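Local coordinates for protein galactan 1,3-beta-galactosidase (Phanerochaete chrysosporium, PDB 7BYS) that probably cleaves galactose from the ends of beta-1,3-galactan chains as a family 43 exo-glycosidase that also carries a calcium-containing carbohydrate-binding module, at residues R82-F87 and N243-P248; S139-D144 and P189-H194; Q18-G23 and M256-R261; Y32-D37 and V48-S53. All coordinates share one frame; numbering follows the deposited sequence. Where two conformers were deposited one is given.

Contact 1. Residues R82-F87 and N243-P248; sequences RPKVIF and NAFDLP
K84 and R82, two long basic side chains, join the innermost strands of two non-adjacent blades near the centre of the five-bladed beta-propeller of family 43. The strands of 82-87 and 243-248 run in similar directions, 22° apart, but their axes come no closer than 8.8 Å, so side chains and a water do the bridging. The R82 chain is extended from CG to NE, which brings the guanidinium to the far backbone. There NH1 donates to N243 O at 3.1 Å, meeting a lone pair in the carbonyl plane, although the bond is bent (142° at the hydrogen) and the oxygen lies 25° out of the guanidinium plane. CA of A244 sits at the edge of the same group. K84 instead bends at both its second and fourth torsions, so that NZ turns back to P83 O, 2.9 Å away, and also donates to A22 O on strand 22-27 of the first blade. Its aliphatic part serves the contact: CD lies 4.0 Å from CD1 of F245, at the ring edge, the lysine chain and phenyl group passing in antiparallel sense. The 243-248 strand has a classic beta bulge, A244 and F245 together pairing with M256 on strand 252-259. One water completes the junction, accepting from R82 NH1 (3.0 Å) and K84 NZ (2.9 Å) and donating to A244 O (2.7 Å). Two probably cationic groups thus share a water and are offset by backbone carbonyls, an arrangement likely to keep both charged and to hold R82, a galactose-binding residue, in place near D137 and Q242.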
loop_
_atom_site.group_PDB
_atom_site.type_symbol
_atom_site.label_atom_id
_atom_site.label_comp_id
_atom_site.label_asym_id
_atom_site.label_seq_id
_atom_site.Cartn_x
_atom_site.Cartn_y
_atom_site.Cartn_z
ATOM N N ARG A 82 6.237 9.753 4.284
ATOM C CA ARG A 82 4.952 9.541 4.935
ATOM C C ARG A 82 4.235 10.843 5.326
ATOM O O ARG A 82 3.871 11.034 6.479
ATOM C CB ARG A 82 5.087 8.602 6.128
ATOM C CG ARG A 82 5.554 7.204 5.706
ATOM C CD ARG A 82 5.763 6.261 6.890
ATOM N NE ARG A 82 6.268 4.962 6.431
ATOM C CZ ARG A 82 5.520 4.003 5.890
ATOM N NH1 ARG A 82 4.207 4.140 5.767
ATOM N NH2 ARG A 82 6.099 2.874 5.499
ATOM N N PRO A 83 4.021 11.750 4.367
ATOM C CA PRO A 83 3.306 12.987 4.688
ATOM C C PRO A 83 1.882 12.696 5.150
ATOM O O PRO A 83 1.254 11.723 4.733
ATOM C CB PRO A 83 3.299 13.739 3.355
ATOM C CG PRO A 83 3.295 12.628 2.320
ATOM C CD PRO A 83 4.201 11.578 2.911
ATOM N N LYS A 84 1.380 13.562 6.024
ATOM C CA LYS A 84 0.026 13.471 6.565
ATOM C C LYS A 84 -0.458 14.908 6.703
ATOM O O LYS A 84 0.335 15.787 7.042
ATOM C CB LYS A 84 0.040 12.802 7.964
ATOM C CG LYS A 84 0.682 11.403 8.011
ATOM C CD LYS A 84 -0.196 10.335 7.375
ATOM C CE LYS A 84 0.614 9.059 7.146
ATOM N NZ LYS A 84 1.292 9.032 5.793
ATOM N N VAL A 85 -1.728 15.168 6.396
ATOM C CA VAL A 85 -2.272 16.525 6.450
ATOM C C VAL A 85 -3.609 16.504 7.176
ATOM O O VAL A 85 -4.480 15.677 6.870
ATOM C CB VAL A 85 -2.446 17.143 5.049
ATOM C CG1 VAL A 85 -2.994 18.570 5.169
ATOM C CG2 VAL A 85 -1.129 17.160 4.283
ATOM N N ILE A 86 -3.760 17.406 8.144
ATOM C CA ILE A 86 -5.031 17.616 8.827
ATOM C C ILE A 86 -5.373 19.102 8.826
ATOM O O ILE A 86 -4.492 19.965 8.758
ATOM C CB ILE A 86 -5.048 17.040 10.263
ATOM C CG1 ILE A 86 -3.928 17.638 11.109
ATOM C CG2 ILE A 86 -4.975 15.508 10.241
ATOM C CD1 ILE A 86 -3.984 17.185 12.560
ATOM N N PHE A 87 -6.668 19.403 8.907
ATOM C CA PHE A 87 -7.141 20.784 8.897
ATOM C C PHE A 87 -7.356 21.270 10.321
ATOM O O PHE A 87 -8.044 20.613 11.114
ATOM C CB PHE A 87 -8.441 20.907 8.106
ATOM C CG PHE A 87 -8.990 22.311 8.046
ATOM C CD1 PHE A 87 -8.332 23.300 7.326
ATOM C CD2 PHE A 87 -10.161 22.637 8.711
ATOM C CE1 PHE A 87 -8.848 24.597 7.261
ATOM C CE2 PHE A 87 -10.677 23.928 8.651
ATOM C CZ PHE A 87 -10.022 24.897 7.922
ATOM N N ASN A 243 1.726 -1.031 5.732
ATOM C CA ASN A 243 0.700 -0.031 6.002
ATOM C C ASN A 243 1.184 1.372 5.656
ATOM O O ASN A 243 2.348 1.723 5.877
ATOM C CB ASN A 243 0.347 -0.078 7.487
ATOM C CG ASN A 243 -0.913 0.688 7.799
ATOM O OD1 ASN A 243 -1.932 0.510 7.140
ATOM N ND2 ASN A 243 -0.861 1.535 8.815
ATOM N N ALA A 244 0.256 2.183 5.133
ATOM C CA ALA A 244 0.511 3.597 4.853
ATOM C C ALA A 244 -0.598 4.475 5.430
ATOM O O ALA A 244 -0.319 5.482 6.097
ATOM C CB ALA A 244 0.642 3.868 3.355
ATOM N N PHE A 245 -1.859 4.101 5.210
ATOM C CA PHE A 245 -2.975 4.912 5.682
ATOM C C PHE A 245 -4.198 4.023 5.819
ATOM O O PHE A 245 -4.417 3.130 4.992
ATOM C CB PHE A 245 -3.291 6.088 4.740
ATOM C CG PHE A 245 -4.039 7.203 5.422
ATOM C CD1 PHE A 245 -3.358 8.188 6.137
ATOM C CD2 PHE A 245 -5.429 7.237 5.392
ATOM C CE1 PHE A 245 -4.051 9.199 6.795
ATOM C CE2 PHE A 245 -6.125 8.244 6.050
ATOM C CZ PHE A 245 -5.437 9.221 6.745
ATOM N N ASP A 246 -5.002 4.286 6.842
ATOM C CA ASP A 246 -6.175 3.466 7.136
ATOM C C ASP A 246 -7.375 4.401 7.146
ATOM O O ASP A 246 -7.553 5.183 8.086
ATOM C CB ASP A 246 -5.948 2.742 8.451
ATOM C CG ASP A 246 -4.613 2.059 8.468
ATOM O OD1 ASP A 246 -4.418 1.168 7.594
ATOM O OD2 ASP A 246 -3.748 2.454 9.276
ATOM N N LEU A 247 -8.167 4.355 6.067
ATOM C CA LEU A 247 -9.226 5.337 5.842
ATOM C C LEU A 247 -10.557 4.779 6.317
ATOM O O LEU A 247 -10.905 3.651 5.955
ATOM C CB LEU A 247 -9.316 5.647 4.350
ATOM C CG LEU A 247 -10.260 6.802 4.025
ATOM C CD1 LEU A 247 -9.638 8.131 4.396
ATOM C CD2 LEU A 247 -10.622 6.785 2.536
ATOM N N PRO A 248 -11.348 5.506 7.104
ATOM C CA PRO A 248 -12.678 4.990 7.459
ATOM C C PRO A 248 -13.565 4.860 6.228
ATOM O O PRO A 248 -13.463 5.634 5.278
ATOM C CB PRO A 248 -13.228 6.037 8.439
ATOM C CG PRO A 248 -12.360 7.213 8.317
ATOM C CD PRO A 248 -11.040 6.796 7.741
HETATM O O HOH W 1 2.267 6.363 6.285
#

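Contact 2. Residues S139-D144 and P189-H194; sequences SIFQDD and PGIVKH
Two neighbouring blades of the five-bladed beta-propeller meet here through their innermost strands, 139-142 and 189-194, which run nearly parallel (13°) and interlock by side chains and waters. F141 forms the apolar core. With CG anti to the backbone N, its side chain crosses that of I191 at about a right angle, and CG2 of I191 sits over one ring face in a CH-pi contact, 3.7 Å from the ring centroid and 18° off the normal. K193 approaches the edge of the same ring, its CG 3.6 Å from F141 CZ. Beyond the ring the lysine chain bends at its third torsion and ends between two acids: NZ forms salt bridges with D143 OD1 and D144 OD1, each 2.9 Å away. The syn lone pair of D143 OD1 is used, whereas D144 OD1 is met from above its carboxylate plane. An alanine in place of K193 would remove both salt bridges and the packing on the F141 edge, and would probably leave the two adjacent carboxylates poorly compensated and the D143-D144 end less firmly held. Other bonds position these acids. D143 OD1 also accepts from the backbone N of D144, 2.8 Å away, while D143 OD2 bonds the hydroxyl of Y198 on the next strand of the 189-194 blade. L153 and L200 pack against I191, and L221 touches both F141 and I191. At the other end of the strands S139 puts OG anti to its own N, where it donates to a water 2.8 Å away, and that water donates to P189 O at 2.7 Å.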
loop_
_atom_site.group_PDB
_atom_site.type_symbol
_atom_site.label_atom_id
_atom_site.label_comp_id
_atom_site.label_asym_id
_atom_site.label_seq_id
_atom_site.Cartn_x
_atom_site.Cartn_y
_atom_site.Cartn_z
ATOM N N SER A 139 2.644 8.807 11.799
ATOM C CA SER A 139 1.399 9.257 11.206
ATOM C C SER A 139 0.803 10.322 12.117
ATOM O O SER A 139 1.282 10.557 13.234
ATOM C CB SER A 139 0.447 8.079 10.972
ATOM O OG SER A 139 -0.751 8.497 10.341
ATOM N N ILE A 140 -0.268 10.947 11.640
ATOM C CA ILE A 140 -1.031 11.925 12.410
ATOM C C ILE A 140 -2.459 11.420 12.448
ATOM O O ILE A 140 -3.028 11.092 11.402
ATOM C CB ILE A 140 -0.985 13.320 11.754
ATOM C CG1 ILE A 140 0.449 13.854 11.686
ATOM C CG2 ILE A 140 -1.926 14.301 12.480
ATOM C CD1 ILE A 140 1.033 14.172 13.026
ATOM N N PHE A 141 -3.034 11.344 13.644
ATOM C CA PHE A 141 -4.435 10.984 13.812
ATOM C C PHE A 141 -5.185 12.175 14.396
ATOM O O PHE A 141 -4.757 12.754 15.400
ATOM C CB PHE A 141 -4.587 9.771 14.745
ATOM C CG PHE A 141 -6.015 9.483 15.093
ATOM C CD1 PHE A 141 -6.875 8.952 14.140
ATOM C CD2 PHE A 141 -6.525 9.826 16.339
ATOM C CE1 PHE A 141 -8.207 8.733 14.425
ATOM C CE2 PHE A 141 -7.869 9.607 16.635
ATOM C CZ PHE A 141 -8.709 9.059 15.679
ATOM N N GLN A 142 -6.301 12.539 13.770
ATOM C CA GLN A 142 -7.164 13.611 14.255
ATOM C C GLN A 142 -8.455 12.999 14.790
ATOM O O GLN A 142 -9.210 12.370 14.041
ATOM C CB GLN A 142 -7.470 14.584 13.120
ATOM C CG GLN A 142 -8.256 15.816 13.545
ATOM C CD GLN A 142 -8.514 16.726 12.360
ATOM O OE1 GLN A 142 -8.954 16.263 11.309
ATOM N NE2 GLN A 142 -8.205 18.009 12.508
ATOM N N ASP A 143 -8.713 13.200 16.082
ATOM C CA ASP A 143 -9.915 12.674 16.706
ATOM C C ASP A 143 -11.118 13.537 16.339
ATOM O O ASP A 143 -10.996 14.641 15.799
ATOM C CB ASP A 143 -9.722 12.628 18.221
ATOM C CG ASP A 143 -10.504 11.508 18.892
ATOM O OD1 ASP A 143 -11.348 10.860 18.237
ATOM O OD2 ASP A 143 -10.248 11.285 20.103
ATOM N N ASP A 144 -12.309 13.017 16.651
ATOM C CA ASP A 144 -13.560 13.703 16.349
ATOM C C ASP A 144 -14.237 14.242 17.603
ATOM O O ASP A 144 -15.462 14.413 17.626
ATOM C CB ASP A 144 -14.497 12.820 15.514
ATOM C CG ASP A 144 -14.926 11.553 16.236
ATOM O OD1 ASP A 144 -14.481 11.302 17.375
ATOM O OD2 ASP A 144 -15.731 10.793 15.650
ATOM N N PRO A 189 2.652 3.335 11.165
ATOM C CA PRO A 189 1.387 3.328 11.903
ATOM C C PRO A 189 0.274 4.069 11.178
ATOM O O PRO A 189 0.502 4.956 10.355
ATOM C CB PRO A 189 1.736 4.085 13.191
ATOM C CG PRO A 189 2.786 5.073 12.747
ATOM C CD PRO A 189 3.613 4.299 11.742
ATOM N N GLY A 190 -0.952 3.702 11.542
ATOM C CA GLY A 190 -2.113 4.544 11.307
ATOM C C GLY A 190 -3.197 4.173 12.290
ATOM O O GLY A 190 -3.233 3.042 12.784
ATOM N N ILE A 191 -4.089 5.126 12.589
ATOM C CA ILE A 191 -5.237 4.859 13.453
ATOM C C ILE A 191 -6.521 5.223 12.728
ATOM O O ILE A 191 -6.613 6.269 12.074
ATOM C CB ILE A 191 -5.164 5.561 14.829
ATOM C CG1 ILE A 191 -4.127 4.859 15.717
ATOM C CG2 ILE A 191 -6.564 5.628 15.496
ATOM C CD1 ILE A 191 -3.794 5.604 17.020
ATOM N N VAL A 192 -7.509 4.342 12.840
ATOM C CA VAL A 192 -8.845 4.609 12.343
ATOM C C VAL A 192 -9.837 4.300 13.457
ATOM O O VAL A 192 -9.668 3.329 14.207
ATOM C CB VAL A 192 -9.126 3.806 11.052
ATOM C CG1 VAL A 192 -9.094 2.316 11.321
ATOM C CG2 VAL A 192 -10.451 4.235 10.432
ATOM N N LYS A 193 -10.856 5.145 13.588
ATOM C CA LYS A 193 -11.894 4.876 14.563
ATOM C C LYS A 193 -12.936 3.936 13.988
ATOM O O LYS A 193 -13.193 3.905 12.778
ATOM C CB LYS A 193 -12.585 6.158 14.997
ATOM C CG LYS A 193 -11.708 7.031 15.826
ATOM C CD LYS A 193 -12.519 8.157 16.454
ATOM C CE LYS A 193 -13.117 7.730 17.783
ATOM N NZ LYS A 193 -13.515 8.904 18.614
ATOM N N HIS A 194 -13.543 3.164 14.876
ATOM C CA HIS A 194 -14.623 2.264 14.498
ATOM C C HIS A 194 -15.517 2.121 15.715
ATOM O O HIS A 194 -15.066 1.619 16.746
ATOM C CB HIS A 194 -14.059 0.908 14.084
ATOM C CG HIS A 194 -15.096 -0.157 13.932
ATOM N ND1 HIS A 194 -15.889 -0.268 12.812
ATOM C CD2 HIS A 194 -15.465 -1.165 14.758
ATOM C CE1 HIS A 194 -16.709 -1.295 12.956
ATOM N NE2 HIS A 194 -16.472 -1.857 14.129
HETATM O O HOH W 2 -1.142 6.314 8.636
HETATM O O HOH W 3 -3.361 7.845 11.618
HETATM O O HOH W 4 -16.277 8.482 17.090
#

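Contact 3. Residues Q18-G23 and M256-R261; sequences QAHGAG and MGDRWR
The first and last blades of the beta-propeller adjoin at this contact, where the chain turns a corner at G21 on entering the innermost strand of the first blade and meets the second strand of the fifth, 252-259. Direct hydrogen bonding centres on D258. Its carboxylate takes the backbone N-H of G21 with both oxygens: the bond to OD1 is longer, 3.2 Å from N, but straighter (160°) and uses the syn lone pair, while OD2 at 3.0 Å is met from above the carboxylate plane. The corner itself has a positive phi of 66°, a conformation that glycine adopts readily. Water-mediated bonds reinforce the grip. One water donates to D258 OD1 (2.8 Å) and to A19 O and accepts from A22 N, tying the carboxylate to both flanks of the corner. A second donates to OD1 at 2.6 Å and lies in the plane of the H20 ring, 2.7 Å from ND1. The imidazole is fixed at its far end, where H20 NE2 donates to Q18 OE1 at 2.9 Å, the acceptor lying nearly in the ring plane and the donor above the amide carbonyl plane. With so many donors gathered on it, the buried D258 probably stays ionised. Packing forms a separate layer: CB of D258 rests over one face of the W260 indole, nearer its edge than its middle. W260 NE1 turns to Q242 OE1, so this layer backs a galactose-binding residue. Against the six-membered ring of the same indole lies CB of H20, 3.6 Å from both CZ3 and CH2 of W260.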
loop_
_atom_site.group_PDB
_atom_site.type_symbol
_atom_site.label_atom_id
_atom_site.label_comp_id
_atom_site.label_asym_id
_atom_site.label_seq_id
_atom_site.Cartn_x
_atom_site.Cartn_y
_atom_site.Cartn_z
ATOM N N GLN A 18 2.362 9.007 -8.222
ATOM C CA GLN A 18 3.571 9.077 -7.402
ATOM C C GLN A 18 3.193 9.659 -6.044
ATOM O O GLN A 18 3.388 10.850 -5.791
ATOM C CB GLN A 18 4.627 9.921 -8.092
ATOM C CG GLN A 18 5.186 9.251 -9.345
ATOM C CD GLN A 18 6.072 8.074 -9.021
ATOM O OE1 GLN A 18 6.453 7.871 -7.871
ATOM N NE2 GLN A 18 6.399 7.281 -10.035
ATOM N N ALA A 19 2.650 8.813 -5.175
ATOM C CA ALA A 19 2.172 9.241 -3.860
ATOM C C ALA A 19 2.373 8.100 -2.859
ATOM O O ALA A 19 1.443 7.574 -2.249
ATOM C CB ALA A 19 0.724 9.715 -3.952
ATOM N N HIS A 20 3.622 7.669 -2.708
ATOM C CA HIS A 20 3.958 6.593 -1.782
ATOM C C HIS A 20 3.937 7.103 -0.344
ATOM O O HIS A 20 4.102 8.295 -0.087
ATOM C CB HIS A 20 5.320 6.030 -2.181
ATOM C CG HIS A 20 5.451 5.813 -3.662
ATOM N ND1 HIS A 20 5.032 4.655 -4.280
ATOM C CD2 HIS A 20 5.910 6.623 -4.648
ATOM C CE1 HIS A 20 5.242 4.750 -5.582
ATOM N NE2 HIS A 20 5.784 5.930 -5.833
ATOM N N GLY A 21 3.714 6.194 0.597
ATOM C CA GLY A 21 3.591 6.631 1.982
ATOM C C GLY A 21 2.356 7.485 2.213
ATOM O O GLY A 21 2.431 8.504 2.925
ATOM N N ALA A 22 1.213 7.063 1.661
ATOM C CA ALA A 22 0.002 7.876 1.524
ATOM C C ALA A 22 -0.411 8.575 2.810
ATOM O O ALA A 22 -0.402 7.985 3.894
ATOM C CB ALA A 22 -1.157 6.962 1.122
ATOM N N GLY A 23 -0.853 9.818 2.657
ATOM C CA GLY A 23 -1.687 10.488 3.635
ATOM C C GLY A 23 -2.941 10.990 2.946
ATOM O O GLY A 23 -2.861 11.623 1.882
ATOM N N MET A 256 -4.683 1.001 3.128
ATOM C CA MET A 256 -3.869 1.532 2.037
ATOM C C MET A 256 -2.422 1.275 2.396
ATOM O O MET A 256 -1.917 1.825 3.376
ATOM C CB MET A 256 -4.097 3.023 1.811
ATOM C CG MET A 256 -5.526 3.351 1.482
ATOM S SD MET A 256 -5.754 5.143 1.471
ATOM C CE MET A 256 -7.384 5.266 0.725
ATOM N N GLY A 257 -1.771 0.409 1.620
ATOM C CA GLY A 257 -0.385 0.064 1.840
ATOM C C GLY A 257 0.470 0.336 0.612
ATOM O O GLY A 257 -0.032 0.605 -0.491
ATOM N N ASP A 258 1.778 0.250 0.820
ATOM C CA ASP A 258 2.778 0.362 -0.241
ATOM C C ASP A 258 3.440 -0.991 -0.445
ATOM O O ASP A 258 3.736 -1.694 0.524
ATOM C CB ASP A 258 3.894 1.337 0.167
ATOM C CG ASP A 258 3.415 2.770 0.282
ATOM O OD1 ASP A 258 3.084 3.366 -0.761
ATOM O OD2 ASP A 258 3.377 3.289 1.413
ATOM N N ARG A 259 3.698 -1.349 -1.706
ATOM C CA ARG A 259 4.588 -2.468 -2.025
ATOM C C ARG A 259 5.895 -1.828 -2.474
ATOM O O ARG A 259 6.021 -1.390 -3.620
ATOM C CB ARG A 259 4.010 -3.380 -3.105
ATOM C CG ARG A 259 4.994 -4.483 -3.525
ATOM C CD ARG A 259 4.331 -5.509 -4.432
ATOM N NE ARG A 259 3.254 -6.174 -3.713
ATOM C CZ ARG A 259 2.165 -6.695 -4.264
ATOM N NH1 ARG A 259 1.969 -6.644 -5.586
ATOM N NH2 ARG A 259 1.251 -7.249 -3.484
ATOM N N TRP A 260 6.852 -1.739 -1.553
ATOM C CA TRP A 260 8.105 -1.055 -1.839
ATOM C C TRP A 260 8.966 -1.918 -2.742
ATOM O O TRP A 260 9.150 -3.116 -2.492
ATOM C CB TRP A 260 8.854 -0.794 -0.536
ATOM C CG TRP A 260 8.136 0.132 0.391
ATOM C CD1 TRP A 260 7.653 -0.173 1.624
ATOM C CD2 TRP A 260 7.840 1.517 0.166
ATOM N NE1 TRP A 260 7.053 0.929 2.180
ATOM C CE2 TRP A 260 7.165 1.984 1.312
ATOM C CE3 TRP A 260 8.086 2.409 -0.886
ATOM C CZ2 TRP A 260 6.723 3.300 1.438
ATOM C CZ3 TRP A 260 7.651 3.721 -0.758
ATOM C CH2 TRP A 260 6.979 4.153 0.398
ATOM N N ARG A 261 9.516 -1.307 -3.783
ATOM C CA ARG A 261 10.408 -2.001 -4.708
ATOM C C ARG A 261 11.742 -1.265 -4.678
ATOM O O ARG A 261 11.951 -0.319 -5.449
ATOM C CB ARG A 261 9.802 -2.002 -6.103
ATOM C CG ARG A 261 10.534 -2.928 -7.021
ATOM C CD ARG A 261 9.827 -3.044 -8.316
ATOM N NE ARG A 261 10.576 -3.921 -9.200
ATOM C CZ ARG A 261 10.137 -4.287 -10.390
ATOM N NH1 ARG A 261 8.961 -3.844 -10.808
ATOM N NH2 ARG A 261 10.869 -5.091 -11.152
HETATM O O HOH W 5 0.952 5.107 -0.671
HETATM O O HOH W 6 4.100 2.442 -3.025
#

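Contact 4. Residues Y32-D37 and V48-S53; sequences YWFGED and VSCYTS
The sulfur of C50 lies between two aromatic rings of the facing strand. SG comes within 3.5 Å of F34 CE2, approaching the ring obliquely, and it meets Y32 at the ring edge, 4.0 Å from CD2. Y32 also runs alongside T52, whose CG2 is 3.4 Å from Y32 CE2, and at the other end V48 CG1 packs at 4.1 Å from F34 CB. F34 also packs on V85 of strand 79-88 in the next blade. An alanine in place of F34 would remove the ring beside SG and would probably loosen this row of side chains, including the packing on V85. The sulfur is further fixed by its disulfide to C119. These residues lie on one face of a beta-hairpin made from the second and third strands of the first propeller blade, which run antiparallel with axes at 156°. W33 and Y51 form a hydrogen-bonded pair: W33 N donates to Y51 O at 2.8 Å and nearly straight (169°), and Y51 N returns a bond to W33 O at 3.0 Å. Both side chains lie on the opposite face, where the W33 indole meets the rings of W59, Y270 and W272. Nearer the hairpin loop S49 N donates to G35 O at 2.9 Å. Polar ends on the W33 and Y51 face find partners outside the hairpin: S49 OG bonds Q18 O, and Y51 OH bonds Q18 N.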
loop_
_atom_site.group_PDB
_atom_site.type_symbol
_atom_site.label_atom_id
_atom_site.label_comp_id
_atom_site.label_asym_id
_atom_site.label_seq_id
_atom_site.Cartn_x
_atom_site.Cartn_y
_atom_site.Cartn_z
ATOM N N TYR A 32 -8.079 14.185 -0.873
ATOM C CA TYR A 32 -6.729 14.607 -1.222
ATOM C C TYR A 32 -5.773 13.496 -0.824
ATOM O O TYR A 32 -5.776 13.055 0.329
ATOM C CB TYR A 32 -6.357 15.921 -0.511
ATOM C CG TYR A 32 -7.209 17.074 -0.966
ATOM C CD1 TYR A 32 -8.506 17.243 -0.480
ATOM C CD2 TYR A 32 -6.732 17.976 -1.904
ATOM C CE1 TYR A 32 -9.306 18.293 -0.928
ATOM C CE2 TYR A 32 -7.527 19.026 -2.350
ATOM C CZ TYR A 32 -8.804 19.168 -1.862
ATOM O OH TYR A 32 -9.590 20.212 -2.308
ATOM N N TRP A 33 -4.984 13.034 -1.781
ATOM C CA TRP A 33 -3.967 12.016 -1.557
ATOM C C TRP A 33 -2.613 12.702 -1.670
ATOM O O TRP A 33 -2.246 13.184 -2.746
ATOM C CB TRP A 33 -4.157 10.904 -2.591
ATOM C CG TRP A 33 -3.187 9.756 -2.507
ATOM C CD1 TRP A 33 -2.148 9.595 -1.630
ATOM C CD2 TRP A 33 -3.177 8.598 -3.359
ATOM N NE1 TRP A 33 -1.495 8.407 -1.892
ATOM C CE2 TRP A 33 -2.102 7.782 -2.952
ATOM C CE3 TRP A 33 -3.966 8.185 -4.445
ATOM C CZ2 TRP A 33 -1.809 6.564 -3.576
ATOM C CZ3 TRP A 33 -3.672 6.985 -5.066
ATOM C CH2 TRP A 33 -2.601 6.186 -4.637
ATOM N N PHE A 34 -1.902 12.789 -0.547
ATOM C CA PHE A 34 -0.542 13.293 -0.493
ATOM C C PHE A 34 0.415 12.119 -0.404
ATOM O O PHE A 34 0.118 11.114 0.238
ATOM C CB PHE A 34 -0.333 14.152 0.756
ATOM C CG PHE A 34 -1.253 15.323 0.843
ATOM C CD1 PHE A 34 -2.484 15.215 1.463
ATOM C CD2 PHE A 34 -0.884 16.539 0.306
ATOM C CE1 PHE A 34 -3.346 16.303 1.541
ATOM C CE2 PHE A 34 -1.746 17.629 0.377
ATOM C CZ PHE A 34 -2.972 17.511 0.988
ATOM N N GLY A 35 1.579 12.253 -1.023
ATOM C CA GLY A 35 2.526 11.164 -0.902
ATOM C C GLY A 35 3.890 11.569 -1.397
ATOM O O GLY A 35 4.110 12.700 -1.839
ATOM N N GLU A 36 4.813 10.616 -1.307
ATOM C CA GLU A 36 6.177 10.811 -1.792
ATOM C C GLU A 36 6.226 10.617 -3.304
ATOM O O GLU A 36 5.805 9.579 -3.822
ATOM C CB GLU A 36 7.102 9.789 -1.131
ATOM C CG GLU A 36 7.006 9.759 0.381
ATOM C CD GLU A 36 7.346 8.397 0.956
ATOM O OE1 GLU A 36 7.862 7.534 0.213
ATOM O OE2 GLU A 36 7.070 8.157 2.142
ATOM N N ASP A 37 6.777 11.606 -4.017
ATOM C CA ASP A 37 7.023 11.462 -5.452
ATOM C C ASP A 37 8.357 10.748 -5.618
ATOM O O ASP A 37 9.406 11.287 -5.268
ATOM C CB ASP A 37 7.050 12.841 -6.107
ATOM C CG ASP A 37 7.230 12.783 -7.617
ATOM O OD1 ASP A 37 7.640 11.735 -8.152
ATOM O OD2 ASP A 37 6.964 13.805 -8.281
ATOM N N VAL A 48 6.390 16.306 -2.246
ATOM C CA VAL A 48 5.135 15.755 -1.740
ATOM C C VAL A 48 4.086 16.103 -2.789
ATOM O O VAL A 48 3.811 17.282 -3.027
ATOM C CB VAL A 48 4.759 16.320 -0.363
ATOM C CG1 VAL A 48 3.372 15.802 0.058
ATOM C CG2 VAL A 48 5.795 15.934 0.687
ATOM N N SER A 49 3.524 15.083 -3.432
ATOM C CA SER A 49 2.498 15.249 -4.439
ATOM C C SER A 49 1.135 15.505 -3.806
ATOM O O SER A 49 0.927 15.309 -2.601
ATOM C CB SER A 49 2.421 13.998 -5.304
ATOM O OG SER A 49 2.199 12.865 -4.469
ATOM N N CYS A 50 0.199 15.953 -4.640
ATOM C CA CYS A 50 -1.165 16.216 -4.210
ATOM C C CYS A 50 -2.100 15.836 -5.341
ATOM O O CYS A 50 -2.061 16.464 -6.407
ATOM C CB CYS A 50 -1.343 17.703 -3.870
ATOM S SG CYS A 50 -2.855 18.036 -2.870
ATOM N N TYR A 51 -2.944 14.835 -5.102
ATOM C CA TYR A 51 -3.944 14.383 -6.059
ATOM C C TYR A 51 -5.322 14.526 -5.436
ATOM O O TYR A 51 -5.493 14.297 -4.239
ATOM C CB TYR A 51 -3.747 12.904 -6.414
ATOM C CG TYR A 51 -2.442 12.560 -7.084
ATOM C CD1 TYR A 51 -1.284 12.421 -6.347
ATOM C CD2 TYR A 51 -2.383 12.348 -8.461
ATOM C CE1 TYR A 51 -0.086 12.103 -6.953
ATOM C CE2 TYR A 51 -1.186 12.021 -9.084
ATOM C CZ TYR A 51 -0.040 11.899 -8.328
ATOM O OH TYR A 51 1.175 11.573 -8.895
ATOM N N THR A 52 -6.310 14.869 -6.253
ATOM C CA THR A 52 -7.670 15.036 -5.764
ATOM C C THR A 52 -8.624 14.056 -6.441
ATOM O O THR A 52 -8.409 13.633 -7.583
ATOM C CB THR A 52 -8.166 16.467 -5.972
ATOM O OG1 THR A 52 -8.283 16.719 -7.373
ATOM C CG2 THR A 52 -7.209 17.477 -5.356
ATOM N N SER A 53 -9.691 13.693 -5.727
ATOM C CA SER A 53 -10.710 12.819 -6.289
ATOM C C SER A 53 -11.984 12.967 -5.475
ATOM O O SER A 53 -11.942 13.310 -4.294
ATOM C CB SER A 53 -10.240 11.361 -6.217
ATOM O OG SER A 53 -11.244 10.448 -6.613
#

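All four contacts belong to the catalytic propeller, and contact 1 holds R82 of the galactose site. Contact 1 is the hub: A244 CB packs 3.4 Å from D258 OD2 of contact 3, and R82 N donates to E36 OE2 of contact 4 at 2.8 Å. Contacts 1 and 2 have centres about 8 Å apart, and F87 O takes a bond from Q142 NE2. Contacts 3 and 4 both reach the sheet of the first blade, joined by H20 O to E36 N at 2.7 Å. Contacts 2 and 4, centres about 19 Å apart, do not touch. W260 of contact 3 comes within about 4 Å of the R82 side chain (nearest side-chain atoms); no galactose is bound here.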